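Local coordinates for putative ArsC family related protein (Bacteroides fragilis, PDB 3GKX), which is of unknown function but belongs to the ArsC family, thioredoxin-fold proteins that include arsenate reductases, at residues P41-E44 / E45-W49. Sequence-based numbering, arbitrary orientation.
Sequences PTVE and ELKAW
T42 and E45 close the start of helix 43-53 with a capping box, each side chain receiving the other's backbone N-H. E45 N donates to T42 OG1 over 3.2 Å, while T42 N reaches E45 OE1 at 3.1 Å in a nearly straight bond (167°) that meets the carboxylate on its anti side, somewhat out of its plane. Threonine suits the N-cap because, at chi1 63°, its hydroxyl lies between its own N and carbonyl carbon and faces the first turn; glutamate three residues on, extended beyond CG, turns its carboxylate back to T42 N, and its negative charge probably interacts favourably with the helix dipole. The regular helical bonds then begin, L46 N to T42 O at 2.9 Å and K47 N to V43 O; A48 N bonds weakly to E44 O and also donates to E45 O.

P41 brings a rigid, apolar ring ahead of the cap, its CB 3.7 Å from L46 CG and obliquely 4.0 Å from W49 CZ3. E45 CB stands over one face of the indole, toward its rim. V43 and K47 lie side by side, pointing the same way.

R34 forms a salt bridge with E45 OE2, tying the cap to strand 32-35. Exposed K47 carries its charge out to E83, while L46 and W49, apolar and buried, pack respectively on I86 and L89 of helix 82-89 and on L7 and L9 of strand 7-10.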
ATOM      1  N   PRO B  41     -14.930   2.314  12.041  1.00 21.27           N
ATOM      2  CA  PRO B  41     -14.666   1.062  11.334  1.00 21.33           C
ATOM      3  C   PRO B  41     -14.445  -0.113  12.298  1.00 20.91           C
ATOM      4  O   PRO B  41     -13.809   0.055  13.369  1.00 20.38           O
ATOM      5  CB  PRO B  41     -13.365   1.345  10.532  1.00 21.05           C
ATOM      6  CG  PRO B  41     -13.213   2.842  10.476  1.00 21.37           C
ATOM      7  CD  PRO B  41     -14.299   3.470  11.377  1.00 21.74           C
ATOM      8  N   THR B  42     -14.963  -1.283  11.912  1.00 20.37           N
ATOM      9  CA  THR B  42     -14.751  -2.533  12.665  1.00 19.12           C
ATOM     10  C   THR B  42     -13.620  -3.335  12.049  1.00 19.88           C
ATOM     11  O   THR B  42     -13.250  -3.123  10.874  1.00 19.45           O
ATOM     12  CB  THR B  42     -15.943  -3.439  12.505  1.00 19.22           C
ATOM     13  OG1 THR B  42     -16.041  -3.769  11.118  1.00 19.14           O
ATOM     14  CG2 THR B  42     -17.225  -2.744  12.955  1.00 15.51           C
ATOM     15  N   VAL B  43     -13.106  -4.312  12.798  1.00 19.37           N
ATOM     16  CA  VAL B  43     -12.061  -5.181  12.256  1.00 18.77           C
ATOM     17  C   VAL B  43     -12.432  -5.780  10.884  1.00 18.70           C
ATOM     18  O   VAL B  43     -11.598  -5.832   9.985  1.00 17.06           O
ATOM     19  CB  VAL B  43     -11.654  -6.311  13.259  1.00 18.82           C
ATOM     20  CG1 VAL B  43     -10.732  -7.350  12.577  1.00 17.32           C
ATOM     21  CG2 VAL B  43     -10.968  -5.732  14.498  1.00 17.08           C
ATOM     22  N   GLU B  44     -13.666  -6.280  10.748  1.00 19.11           N
ATOM     23  CA  GLU B  44     -14.084  -6.975   9.523  1.00 19.84           C
ATOM     24  C   GLU B  44     -14.068  -5.994   8.323  1.00 20.36           C
ATOM     25  O   GLU B  44     -13.684  -6.350   7.215  1.00 20.76           O
ATOM     26  CB  GLU B  44     -15.456  -7.612   9.695  1.00 20.28           C
ATOM     27  CG  GLU B  44     -15.549  -8.708  10.800  1.00 20.52           C
ATOM     28  CD  GLU B  44     -16.032  -8.184  12.159  1.00 22.71           C
ATOM     29  OE1 GLU B  44     -15.578  -7.117  12.626  1.00 23.59           O
ATOM     30  OE2 GLU B  44     -16.876  -8.861  12.801  1.00 26.88           O
ATOM     31  N   GLU B  45     -14.438  -4.745   8.572  1.00 20.58           N
ATOM     32  CA  GLU B  45     -14.353  -3.732   7.550  1.00 21.70           C
ATOM     33  C   GLU B  45     -12.909  -3.390   7.185  1.00 21.92           C
ATOM     34  O   GLU B  45     -12.515  -3.459   6.023  1.00 21.67           O
ATOM     35  CB  GLU B  45     -15.102  -2.482   7.984  1.00 21.37           C
ATOM     36  CG  GLU B  45     -16.593  -2.644   7.784  1.00 22.04           C
ATOM     37  CD  GLU B  45     -17.390  -1.623   8.548  1.00 20.32           C
ATOM     38  OE1 GLU B  45     -16.857  -0.972   9.469  1.00 22.85           O
ATOM     39  OE2 GLU B  45     -18.559  -1.480   8.212  1.00 22.78           O
ATOM     40  N   LEU B  46     -12.127  -3.045   8.201  1.00 21.93           N
ATOM     41  CA  LEU B  46     -10.759  -2.670   7.991  1.00 22.22           C
ATOM     42  C   LEU B  46     -10.017  -3.742   7.215  1.00 22.85           C
ATOM     43  O   LEU B  46      -9.149  -3.441   6.366  1.00 22.41           O
ATOM     44  CB  LEU B  46     -10.115  -2.393   9.341  1.00 22.15           C
ATOM     45  CG  LEU B  46     -10.621  -1.035   9.841  1.00 21.04           C
ATOM     46  CD1 LEU B  46     -10.263  -0.762  11.315  1.00 22.47           C
ATOM     47  CD2 LEU B  46     -10.106   0.047   8.953  1.00 20.44           C
ATOM     48  N   LYS B  47     -10.356  -4.999   7.514  1.00 22.64           N
ATOM     49  CA  LYS B  47      -9.688  -6.119   6.869  1.00 22.52           C
ATOM     50  C   LYS B  47     -10.055  -6.246   5.398  1.00 21.84           C
ATOM     51  O   LYS B  47      -9.318  -6.836   4.645  1.00 22.76           O
ATOM     52  CB  LYS B  47      -9.961  -7.430   7.619  1.00 22.71           C
ATOM     53  CG  LYS B  47      -8.943  -7.745   8.730  1.00 22.75           C
ATOM     54  CD  LYS B  47      -9.154  -9.164   9.302  1.00 23.03           C
ATOM     55  CE  LYS B  47      -8.069  -9.510  10.355  1.00 24.09           C
ATOM     56  NZ  LYS B  47      -8.508 -10.469  11.423  1.00 22.05           N
ATOM     57  N   ALA B  48     -11.197  -5.713   4.994  1.00 21.69           N
ATOM     58  CA  ALA B  48     -11.550  -5.622   3.556  1.00 21.43           C
ATOM     59  C   ALA B  48     -11.059  -4.300   2.943  1.00 21.26           C
ATOM     60  O   ALA B  48     -10.578  -4.262   1.803  1.00 21.48           O
ATOM     61  CB  ALA B  48     -13.066  -5.771   3.367  1.00 20.86           C
ATOM     62  N   TRP B  49     -11.167  -3.210   3.699  1.00 20.58           N
ATOM     63  CA  TRP B  49     -10.824  -1.889   3.125  1.00 20.63           C
ATOM     64  C   TRP B  49      -9.338  -1.679   2.890  1.00 20.40           C
ATOM     65  O   TRP B  49      -8.972  -1.039   1.920  1.00 20.31           O
ATOM     66  CB  TRP B  49     -11.378  -0.734   3.944  1.00 19.96           C
ATOM     67  CG  TRP B  49     -12.857  -0.785   4.039  1.00 19.75           C
ATOM     68  CD1 TRP B  49     -13.696  -1.501   3.244  1.00 20.35           C
ATOM     69  CD2 TRP B  49     -13.696  -0.059   4.968  1.00 19.59           C
ATOM     70  NE1 TRP B  49     -15.000  -1.297   3.641  1.00 22.36           N
ATOM     71  CE2 TRP B  49     -15.026  -0.417   4.691  1.00 19.51           C
ATOM     72  CE3 TRP B  49     -13.442   0.818   6.024  1.00 19.33           C
ATOM     73  CZ2 TRP B  49     -16.100   0.068   5.432  1.00 20.82           C
ATOM     74  CZ3 TRP B  49     -14.514   1.315   6.750  1.00 19.29           C
ATOM     75  CH2 TRP B  49     -15.823   0.936   6.450  1.00 19.54           C
TER